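Local coordinates for IPT/TIG domain-containing protein (Bacteroides thetaiotaomicron, PDB 3TC9) that is of unproven function but probably binds nutrients, joining an immunoglobulin-like IPT/TIG domain to a six-bladed beta-propeller, at residues Thr173-Leu178 with Lys217-Leu222; Lys180-Cys185 with Thr196-Asn201; Ser192-Asn197 with Asn207-Arg212; Asn200-Pro205 with Lys224-Asn229. One frame throughout, in Å; residues are numbered along the deposited sequence.

Contact 1 of 4, residues Thr173-Leu178 with Lys217-Leu222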
# COMPACT_ATOMS: atom_id res chain seq x y z
N THR B 173 -7.76 14.05 -30.43
CA THR B 173 -6.91 13.31 -31.35
C THR B 173 -5.55 14.01 -31.39
O THR B 173 -5.50 15.23 -31.56
CB THR B 173 -7.61 13.20 -32.72
OG1 THR B 173 -8.86 12.53 -32.51
CG2 THR B 173 -6.80 12.44 -33.75
N VAL B 174 -4.47 13.24 -31.24
CA VAL B 174 -3.11 13.76 -31.22
C VAL B 174 -2.47 13.62 -32.62
O VAL B 174 -1.85 14.57 -33.09
CB VAL B 174 -2.31 13.05 -30.10
CG1 VAL B 174 -0.80 13.13 -30.31
CG2 VAL B 174 -2.70 13.59 -28.73
N TYR B 175 -2.63 12.45 -33.28
CA TYR B 175 -2.06 12.21 -34.60
C TYR B 175 -2.81 11.11 -35.35
O TYR B 175 -3.10 10.07 -34.77
CB TYR B 175 -0.56 11.86 -34.49
CG TYR B 175 0.17 12.02 -35.80
CD1 TYR B 175 0.71 13.24 -36.18
CD2 TYR B 175 0.29 10.95 -36.68
CE1 TYR B 175 1.36 13.40 -37.41
CE2 TYR B 175 0.93 11.09 -37.91
CZ TYR B 175 1.48 12.32 -38.27
OH TYR B 175 2.13 12.44 -39.47
N SER B 176 -3.12 11.33 -36.64
CA SER B 176 -3.83 10.39 -37.51
C SER B 176 -3.00 10.05 -38.75
O SER B 176 -2.09 10.80 -39.10
CB SER B 176 -5.17 10.99 -37.96
OG SER B 176 -5.90 11.58 -36.90
N GLY B 177 -3.32 8.94 -39.42
CA GLY B 177 -2.66 8.57 -40.66
C GLY B 177 -1.74 7.38 -40.71
O GLY B 177 -1.55 6.83 -41.80
N LEU B 178 -1.12 6.99 -39.58
CA LEU B 178 -0.21 5.83 -39.56
C LEU B 178 -1.02 4.54 -39.65
O LEU B 178 -2.06 4.40 -38.99
CB LEU B 178 0.71 5.83 -38.33
CG LEU B 178 1.68 7.01 -38.19
CD1 LEU B 178 2.30 7.03 -36.79
CD2 LEU B 178 2.76 6.96 -39.26
N LYS B 217 2.13 16.78 -31.47
CA LYS B 217 1.43 16.78 -32.76
C LYS B 217 2.40 16.79 -33.99
O LYS B 217 2.00 16.27 -35.04
CB LYS B 217 0.42 17.94 -32.85
CG LYS B 217 -0.74 17.80 -31.85
CD LYS B 217 -2.06 18.24 -32.44
CE LYS B 217 -2.74 19.32 -31.63
NZ LYS B 217 -2.08 20.64 -31.78
N VAL B 218 3.64 17.33 -33.85
CA VAL B 218 4.66 17.35 -34.93
C VAL B 218 5.50 16.05 -34.82
O VAL B 218 6.05 15.77 -33.76
CB VAL B 218 5.53 18.64 -34.91
CG1 VAL B 218 6.68 18.56 -35.92
CG2 VAL B 218 4.67 19.87 -35.17
N ILE B 219 5.58 15.28 -35.93
CA ILE B 219 6.28 14.00 -36.02
C ILE B 219 7.64 14.12 -36.71
O ILE B 219 7.86 14.99 -37.56
CB ILE B 219 5.38 12.98 -36.77
CG1 ILE B 219 5.65 11.54 -36.36
CG2 ILE B 219 5.33 13.19 -38.31
CD1 ILE B 219 4.46 10.67 -36.49
N THR B 220 8.55 13.19 -36.36
CA THR B 220 9.89 13.03 -36.91
C THR B 220 10.21 11.55 -36.83
O THR B 220 9.80 10.87 -35.89
CB THR B 220 10.93 13.92 -36.19
OG1 THR B 220 10.43 15.25 -36.07
CG2 THR B 220 12.29 13.95 -36.89
N GLU B 221 10.91 11.04 -37.84
CA GLU B 221 11.34 9.65 -37.91
C GLU B 221 12.55 9.48 -36.99
O GLU B 221 13.39 10.38 -36.91
CB GLU B 221 11.66 9.34 -39.38
CG GLU B 221 12.47 8.08 -39.68
CD GLU B 221 13.19 8.16 -41.01
OE1 GLU B 221 12.54 8.50 -42.03
OE2 GLU B 221 14.42 7.92 -41.02
N LEU B 222 12.62 8.35 -36.25
CA LEU B 222 13.74 8.06 -35.34
C LEU B 222 14.62 6.94 -35.93
O LEU B 222 15.84 7.08 -35.98
CB LEU B 222 13.21 7.68 -33.94
CG LEU B 222 14.24 7.47 -32.84
CD1 LEU B 222 14.85 8.78 -32.37
CD2 LEU B 222 13.61 6.76 -31.69
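Val174 and Lys217 bring their CA atoms to 5.7 Å where the end of strand 170-175 passes the turn leading into strand 219-224, and the two backbones do not pair. The side chains close the approach. Tyr175 has CG anti to its backbone N (chi1 -163°), and its side chain crosses that of Ile219 at about a right angle. Ile219 CD1 sits over one face of the ring, 4.0 Å from the centroid of Tyr175 and 18° off the normal, displaced toward the rim: a CH-pi contact. The other branch, Ile219 CG2, reaches the phenol oxygen, 3.5 Å from Tyr175 OH. At the ring edge, near its plane, the carbonyl oxygen of Lys217 lies 3.5 Å from Tyr175 CD1. Beyond the ring, Leu178 CD1 meets Ile219 CD1 at 4.2 Å, so this one methyl touches both residues. The side chain of Lys217 contributes its aliphatic part: Lys217 CG rests 3.6 Å from Val174 O, while the bent chain carries the ammonium group away. Val174 and Tyr175 form a classic beta bulge opposite Thr161 of the neighbouring strand. Tyr208 of strand 205-211 packs against both Leu178 and Ile219. An alanine in place of Tyr175 would probably leave Ile219 CD1 without the ring it rests on and open a gap beside Lys217 O. The contact thus joins the end of strand 170-175 of one propeller sheet to the edge strand 219-224 of the next through dispersion and CH-pi contacts, with neither a hydrogen bond nor a salt bridge between the two segments to fix the spacing.

Contact 2 of 4, residues Lys180-Cys185 with Thr196-Asn201. With EDO (1,2-ethanediol), chain U.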
# COMPACT_ATOMS: atom_id res chain seq x y z
N LYS B 180 -0.42 1.16 -38.80
CA LYS B 180 -0.57 0.18 -37.71
C LYS B 180 0.32 0.53 -36.50
O LYS B 180 1.36 -0.09 -36.29
CB LYS B 180 -0.27 -1.24 -38.23
CG LYS B 180 -0.84 -2.37 -37.38
CD LYS B 180 -0.38 -3.71 -37.96
CE LYS B 180 -0.96 -4.89 -37.24
NZ LYS B 180 -0.17 -6.13 -37.49
N VAL B 181 -0.12 1.51 -35.68
CA VAL B 181 0.61 1.95 -34.49
C VAL B 181 0.45 0.91 -33.35
O VAL B 181 -0.66 0.62 -32.92
CB VAL B 181 0.22 3.36 -34.03
CG1 VAL B 181 1.27 3.89 -33.06
CG2 VAL B 181 0.06 4.29 -35.22
N ARG B 182 1.59 0.40 -32.84
CA ARG B 182 1.60 -0.69 -31.87
C ARG B 182 1.84 -0.28 -30.44
O ARG B 182 1.20 -0.81 -29.54
CB ARG B 182 2.68 -1.72 -32.28
CG ARG B 182 2.46 -2.38 -33.65
CD ARG B 182 1.13 -3.12 -33.75
NE ARG B 182 1.00 -4.15 -32.72
CZ ARG B 182 1.31 -5.43 -32.91
NH1 ARG B 182 1.72 -5.86 -34.09
NH2 ARG B 182 1.16 -6.30 -31.92
N THR B 183 2.82 0.60 -30.20
CA THR B 183 3.20 0.98 -28.84
C THR B 183 3.49 2.46 -28.73
O THR B 183 3.63 3.16 -29.73
CB THR B 183 4.46 0.17 -28.34
OG1 THR B 183 5.61 0.42 -29.15
CG2 THR B 183 4.21 -1.33 -28.19
N ILE B 184 3.61 2.89 -27.45
CA ILE B 184 3.99 4.20 -26.93
C ILE B 184 5.01 3.99 -25.86
O ILE B 184 4.79 3.21 -24.92
CB ILE B 184 2.82 5.04 -26.33
CG1 ILE B 184 1.54 5.00 -27.12
CG2 ILE B 184 3.25 6.49 -25.95
CD1 ILE B 184 0.33 4.90 -26.23
N CYS B 185 6.11 4.73 -25.95
CA CYS B 185 7.07 4.81 -24.87
C CYS B 185 7.67 6.23 -24.85
O CYS B 185 7.31 7.07 -25.69
CB CYS B 185 8.13 3.71 -24.89
SG CYS B 185 9.16 3.67 -26.37
N THR B 196 5.55 3.66 -32.36
CA THR B 196 6.04 2.55 -33.17
C THR B 196 4.99 2.09 -34.20
O THR B 196 3.85 1.78 -33.81
CB THR B 196 6.47 1.40 -32.27
OG1 THR B 196 7.49 1.89 -31.40
CG2 THR B 196 7.01 0.22 -33.04
N ASN B 197 5.39 2.03 -35.49
CA ASN B 197 4.53 1.64 -36.61
C ASN B 197 4.94 0.27 -37.18
O ASN B 197 6.11 0.03 -37.49
CB ASN B 197 4.56 2.71 -37.71
CG ASN B 197 3.35 2.70 -38.60
OD1 ASN B 197 2.20 2.63 -38.15
ND2 ASN B 197 3.58 2.79 -39.88
N ASP B 198 3.96 -0.63 -37.31
CA ASP B 198 4.16 -1.99 -37.84
C ASP B 198 3.84 -2.00 -39.33
O ASP B 198 2.67 -2.03 -39.71
CB ASP B 198 3.28 -3.01 -37.06
CG ASP B 198 3.60 -4.49 -37.26
OD1 ASP B 198 4.32 -4.83 -38.25
OD2 ASP B 198 3.08 -5.31 -36.46
N GLN B 199 4.88 -1.94 -40.18
CA GLN B 199 4.70 -1.92 -41.64
C GLN B 199 5.80 -2.75 -42.33
O GLN B 199 6.90 -2.86 -41.80
CB GLN B 199 4.62 -0.47 -42.16
CG GLN B 199 5.78 0.44 -41.79
CD GLN B 199 6.95 0.23 -42.71
OE1 GLN B 199 6.78 -0.05 -43.90
NE2 GLN B 199 8.15 0.30 -42.18
N ASN B 200 5.49 -3.36 -43.50
CA ASN B 200 6.35 -4.31 -44.23
C ASN B 200 7.52 -3.74 -45.05
O ASN B 200 8.30 -4.54 -45.57
CB ASN B 200 5.51 -5.20 -45.17
CG ASN B 200 4.66 -4.49 -46.21
OD1 ASN B 200 4.97 -3.39 -46.70
ND2 ASN B 200 3.56 -5.14 -46.58
N ASN B 201 7.67 -2.41 -45.20
CA ASN B 201 8.77 -1.84 -45.99
C ASN B 201 9.96 -1.51 -45.09
O ASN B 201 9.85 -0.67 -44.20
CB ASN B 201 8.29 -0.60 -46.75
CG ASN B 201 9.21 -0.10 -47.84
OD1 ASN B 201 10.43 0.02 -47.68
ND2 ASN B 201 8.62 0.27 -48.96
C1 EDO U . -0.38 -4.17 -29.60
O1 EDO U . 0.69 -3.24 -29.55
C2 EDO U . -0.56 -4.70 -28.19
O2 EDO U . -1.87 -4.39 -27.71
O HOH W 1 6.71 2.78 -29.06
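Arg182 and Asp198 lie side by side and point the same way, across the hairpin of strands 181-186 and 192-197. At the root of the arginine, its backbone N donates to Thr196 O at 2.8 Å. CB lies near that same carbonyl and near O1 of a bound 1,2-ethanediol, probably from the crystallisation liquor. CG, anti to the carbonyl carbon (chi1 -61°), packs 3.6 Å from Asp198 CB, and CD also packs against Asp198 CB. The chain bends at chi2 and chi3, and NE gives a weak hydrogen bond to the diol O1 at 3.3 Å. NH1 forms a salt bridge with Asp198 OD2 at 2.8 Å; guanidinium and carboxylate are nearly coplanar, 20° apart, though the bond itself is bent and weak. NH2 borders the diol C1. Asp198 OD2 is also salt-bridged by the extended Lys180, whose NZ stands 3.5 Å away, and accepts from Asn229 ND2; Arg182 NH1 has a second carboxylate in Glu272. A leucine in place of Arg182 would probably leave Asp198 and Glu272 without a shared cation and the diol without its NE donor. Asp198 N bonds to Lys180 O, carrying the backbone pairing past the strand end, and the side-chain OD1 of Asn197 accepts from Lys180 N at 3.1 Å. Beside Thr183 and Thr196, one water lies 2.6 Å from each OG1; Thr183 OG1 is also bonded to Ala231 N, and Thr196 OG1 to Asn207 OD1. The arrangement is that of the first beta hairpin of a propeller blade, its edge strand beside Trp141 of the preceding sheet.

Contact 3 of 4, residues Ser192-Asn197 with Asn207-Arg212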
# COMPACT_ATOMS: atom_id res chain seq x y z
N SER B 192 9.99 13.75 -25.33
CA SER B 192 9.49 13.11 -26.54
C SER B 192 8.73 11.82 -26.28
O SER B 192 9.03 11.05 -25.37
CB SER B 192 10.65 12.83 -27.49
OG SER B 192 11.34 14.02 -27.84
N MSE B 193 7.77 11.56 -27.15
CA MSE B 193 6.96 10.36 -27.14
C MSE B 193 7.35 9.52 -28.37
O MSE B 193 7.33 10.02 -29.50
CB MSE B 193 5.47 10.74 -27.13
CG MSE B 193 4.54 9.63 -27.55
SE MSE B 193 2.72 10.01 -27.06
CE MSE B 193 2.34 11.34 -28.26
N ILE B 194 7.72 8.26 -28.15
CA ILE B 194 8.10 7.36 -29.23
C ILE B 194 6.87 6.54 -29.65
O ILE B 194 6.31 5.82 -28.83
CB ILE B 194 9.28 6.42 -28.87
CG1 ILE B 194 10.38 7.05 -27.94
CG2 ILE B 194 9.80 5.65 -30.10
CD1 ILE B 194 11.31 7.98 -28.52
N ILE B 195 6.50 6.65 -30.93
CA ILE B 195 5.36 5.96 -31.53
C ILE B 195 5.92 4.94 -32.53
O ILE B 195 6.70 5.30 -33.41
CB ILE B 195 4.41 7.02 -32.18
CG1 ILE B 195 3.72 7.91 -31.12
CG2 ILE B 195 3.41 6.45 -33.17
CD1 ILE B 195 2.95 7.20 -30.00
N THR B 196 5.55 3.66 -32.36
CA THR B 196 6.04 2.55 -33.17
C THR B 196 4.99 2.09 -34.20
O THR B 196 3.85 1.78 -33.81
CB THR B 196 6.47 1.40 -32.27
OG1 THR B 196 7.49 1.89 -31.40
CG2 THR B 196 7.01 0.22 -33.04
N ASN B 197 5.39 2.03 -35.49
CA ASN B 197 4.53 1.64 -36.61
C ASN B 197 4.94 0.27 -37.18
O ASN B 197 6.11 0.03 -37.49
CB ASN B 197 4.56 2.71 -37.71
CG ASN B 197 3.35 2.70 -38.60
OD1 ASN B 197 2.20 2.63 -38.15
ND2 ASN B 197 3.58 2.79 -39.88
N ASN B 207 9.92 3.60 -36.03
CA ASN B 207 9.82 4.44 -34.83
C ASN B 207 9.80 5.91 -35.17
O ASN B 207 10.64 6.41 -35.92
CB ASN B 207 10.97 4.12 -33.85
CG ASN B 207 10.88 2.72 -33.31
OD1 ASN B 207 9.86 2.33 -32.72
ND2 ASN B 207 11.90 1.91 -33.53
N TYR B 208 8.80 6.59 -34.64
CA TYR B 208 8.55 8.02 -34.80
C TYR B 208 8.67 8.68 -33.45
O TYR B 208 8.35 8.07 -32.44
CB TYR B 208 7.13 8.27 -35.38
CG TYR B 208 6.92 7.76 -36.78
CD1 TYR B 208 6.46 6.46 -37.01
CD2 TYR B 208 7.15 8.57 -37.89
CE1 TYR B 208 6.24 5.98 -38.30
CE2 TYR B 208 6.93 8.10 -39.19
CZ TYR B 208 6.48 6.81 -39.39
OH TYR B 208 6.29 6.33 -40.66
N ILE B 209 9.10 9.95 -33.44
CA ILE B 209 9.24 10.74 -32.22
C ILE B 209 8.27 11.95 -32.29
O ILE B 209 8.17 12.61 -33.33
CB ILE B 209 10.73 11.11 -31.99
CG1 ILE B 209 11.01 11.53 -30.56
CG2 ILE B 209 11.34 12.07 -33.04
CD1 ILE B 209 12.44 11.18 -30.08
N LEU B 210 7.49 12.15 -31.23
CA LEU B 210 6.54 13.26 -31.11
C LEU B 210 7.01 14.15 -29.98
O LEU B 210 7.00 13.75 -28.82
CB LEU B 210 5.09 12.79 -30.89
CG LEU B 210 4.35 12.13 -32.06
CD1 LEU B 210 3.04 11.60 -31.61
CD2 LEU B 210 4.04 13.11 -33.16
N THR B 211 7.47 15.34 -30.34
CA THR B 211 8.00 16.37 -29.45
C THR B 211 6.90 16.96 -28.52
O THR B 211 5.77 17.19 -28.95
CB THR B 211 8.69 17.45 -30.32
OG1 THR B 211 8.89 18.64 -29.55
CG2 THR B 211 7.91 17.79 -31.60
N ARG B 212 7.26 17.19 -27.23
CA ARG B 212 6.38 17.77 -26.19
C ARG B 212 6.08 19.24 -26.50
O ARG B 212 4.97 19.72 -26.23
CB ARG B 212 7.04 17.64 -24.80
CG ARG B 212 6.21 18.21 -23.65
CD ARG B 212 6.92 18.12 -22.31
NE ARG B 212 7.02 16.73 -21.83
CZ ARG B 212 6.03 16.07 -21.25
NH1 ARG B 212 4.85 16.65 -21.06
NH2 ARG B 212 6.21 14.81 -20.87
O HOH W 2 6.02 3.73 -41.16
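Met193 (deposited as selenomethionine) and Leu210 exchange both backbone hydrogen bonds, Leu210 N to Met193 O at 2.7 Å and Met193 N to Leu210 O at 2.9 Å. Ile195 and Tyr208 make the next such pair, each N donating to the other's O. The remaining amides turn outward: Ile194 N is taken by Cys185 O, and Ile209 N probably by Thr220 O. Strands 192-197 and 205-211 are therefore bonded along both edges, as the two middle strands of a four-stranded antiparallel propeller blade. On the face of Thr196 and Asn207, Thr196 OG1 donates to Asn207 OD1 at 2.7 Å, nearly along the C=O axis, while Asn207 ND2 is hydrogen-bonded to Thr223 OG1. Ile194 CD1 and Ile209 CD1 meet on this face at 3.7 Å. On the other face, Met193 CE presses tightly on Leu210 CD1, 3.4 Å away, and Ile195 CG1 touches the same methyl. Tyr208 presents its ring edge to Asn197 CB, 3.7 Å from CE1. One water links these two polar ends: it accepts from Asn197 ND2 at 2.9 Å and is hydrogen-bonded to Tyr208 OH at 2.7 Å, while Asn197 OD1 is engaged by Lys180 N.

Contact 4 of 4, residues Asn200-Pro205 with Lys224-Asn229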
# COMPACT_ATOMS: atom_id res chain seq x y z
N ASN B 200 5.49 -3.36 -43.50
CA ASN B 200 6.35 -4.31 -44.23
C ASN B 200 7.52 -3.74 -45.05
O ASN B 200 8.30 -4.54 -45.57
CB ASN B 200 5.51 -5.20 -45.17
CG ASN B 200 4.66 -4.49 -46.21
OD1 ASN B 200 4.97 -3.39 -46.70
ND2 ASN B 200 3.56 -5.14 -46.58
N ASN B 201 7.67 -2.41 -45.20
CA ASN B 201 8.77 -1.84 -45.99
C ASN B 201 9.96 -1.51 -45.09
O ASN B 201 9.85 -0.67 -44.20
CB ASN B 201 8.29 -0.60 -46.75
CG ASN B 201 9.21 -0.10 -47.84
OD1 ASN B 201 10.43 0.02 -47.68
ND2 ASN B 201 8.62 0.27 -48.96
N ASN B 202 11.12 -2.14 -45.36
CA ASN B 202 12.34 -1.94 -44.57
C ASN B 202 12.97 -0.54 -44.74
O ASN B 202 13.83 -0.17 -43.93
CB ASN B 202 13.37 -3.03 -44.87
CG ASN B 202 14.37 -3.20 -43.75
OD1 ASN B 202 14.02 -3.49 -42.60
ND2 ASN B 202 15.64 -3.00 -44.07
N ASP B 203 12.53 0.23 -45.76
CA ASP B 203 13.07 1.58 -46.01
C ASP B 203 12.16 2.68 -45.44
O ASP B 203 12.51 3.86 -45.50
CB ASP B 203 13.32 1.79 -47.51
CG ASP B 203 14.39 0.87 -48.07
OD1 ASP B 203 15.56 0.98 -47.62
OD2 ASP B 203 14.06 0.03 -48.95
N ARG B 204 11.00 2.27 -44.88
CA ARG B 204 10.04 3.19 -44.28
C ARG B 204 10.21 3.17 -42.73
O ARG B 204 10.77 2.21 -42.19
CB ARG B 204 8.60 2.87 -44.74
CG ARG B 204 8.34 3.34 -46.18
CD ARG B 204 6.87 3.57 -46.48
NE ARG B 204 6.31 2.51 -47.32
CZ ARG B 204 5.13 2.58 -47.93
NH1 ARG B 204 4.37 3.66 -47.81
NH2 ARG B 204 4.70 1.56 -48.67
N PRO B 205 9.82 4.23 -41.98
CA PRO B 205 10.08 4.21 -40.52
C PRO B 205 9.26 3.21 -39.68
O PRO B 205 8.09 2.89 -39.98
CB PRO B 205 9.76 5.64 -40.06
CG PRO B 205 9.58 6.45 -41.30
CD PRO B 205 9.16 5.50 -42.37
N LYS B 224 14.25 3.47 -39.13
CA LYS B 224 13.59 2.83 -40.26
C LYS B 224 13.65 1.32 -40.05
O LYS B 224 14.63 0.82 -39.46
CB LYS B 224 14.29 3.21 -41.59
CG LYS B 224 14.03 4.63 -42.06
CD LYS B 224 14.87 5.01 -43.27
CE LYS B 224 16.13 5.75 -42.89
NZ LYS B 224 16.91 6.19 -44.08
N GLY B 225 12.63 0.59 -40.51
CA GLY B 225 12.62 -0.86 -40.37
C GLY B 225 11.28 -1.51 -40.59
O GLY B 225 10.24 -0.93 -40.26
N GLN B 226 11.29 -2.73 -41.13
CA GLN B 226 10.05 -3.45 -41.38
C GLN B 226 9.62 -4.32 -40.18
O GLN B 226 10.44 -4.73 -39.36
CB GLN B 226 10.17 -4.33 -42.64
CG GLN B 226 11.26 -5.39 -42.56
CD GLN B 226 11.34 -6.27 -43.78
OE1 GLN B 226 10.36 -6.48 -44.52
NE2 GLN B 226 12.51 -6.86 -43.97
N ASN B 227 8.30 -4.54 -40.11
CA ASN B 227 7.53 -5.41 -39.22
C ASN B 227 7.94 -5.30 -37.73
O ASN B 227 8.19 -6.31 -37.05
CB ASN B 227 7.60 -6.86 -39.74
CG ASN B 227 7.16 -6.98 -41.19
OD1 ASN B 227 6.09 -6.51 -41.60
ND2 ASN B 227 7.99 -7.56 -42.02
N CYS B 228 7.96 -4.07 -37.23
CA CYS B 228 8.26 -3.78 -35.85
C CYS B 228 6.95 -3.84 -35.06
O CYS B 228 6.00 -3.12 -35.39
CB CYS B 228 8.94 -2.43 -35.73
SG CYS B 228 9.47 -2.01 -34.06
N ASN B 229 6.89 -4.69 -34.02
CA ASN B 229 5.66 -4.87 -33.23
C ASN B 229 5.67 -4.10 -31.91
O ASN B 229 4.79 -4.27 -31.08
CB ASN B 229 5.43 -6.37 -32.95
CG ASN B 229 5.74 -7.25 -34.13
OD1 ASN B 229 6.65 -8.06 -34.07
ND2 ASN B 229 5.06 -7.05 -35.25
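Pro205 and Lys224 mark the close end of the contact, with their CA atoms 3.8 Å apart in a non-hydrogen-bonded antiparallel pair whose side chains diverge. Next to it, Gly225 N donates to Arg204 O at 3.0 Å, a nearly straight bond. Gly225 is buried, and its backbone angles would jam a CB against the carbonyl oxygen of Lys224, which calls for glycine. Asn202 has CG anti to its backbone N (chi1 -158°), and its OD1 takes Gln226 N at 3.2 Å; that same oxygen lies 3.4 Å from Gln226 CG, where the two side chains cross at a slant. The two loops follow strands 192-197 and 219-224 of one propeller blade, the second leading on to strand 231-233 of the next sheet. The first loop folds as a type I turn from Asn201 to Arg204, overlapped by an Asx turn in which Asn201 OD1 accepts Asp203 N at 2.9 Å. Away from these bonds the contact is looser and faces solvent. The exposed Lys224 lays CD 3.4 Å from Asp203 O, then carries NZ away, 6.4 Å from Asp203 OD1 and not in contact with it. At the far end Asn227 OD1 rests against the CA and CB of the exposed Asn200, 3.4 Å from Asn200 CA. Asn227 ND2 is hydrogen-bonded instead to Asn246, toward the neighbouring sheet.

Contacts 2 and 3 share Thr196 and Asn197, and their centres lie about 10 Å apart, so strand 192-197 is gripped along both edges. Contact 1 lies beyond the other edge of contact 3, about 7 Å between centres, through the probable hydrogen bonds of Thr220 O with Ile209 N (2.7 Å) and Leu222 N with Asn207 O (2.8 Å). Contact 4 continues contact 2 through the shared Asn200 and Asn201, their centres about 8 Å apart, with a probable bond from Asn227 N to Gln199 O (2.8 Å). Contact 1 ties this blade to the preceding one. The 1,2-ethanediol beside Arg182 in contact 2 is also bonded to Val140 O and Arg335 NH1, residues from two other parts of the chain.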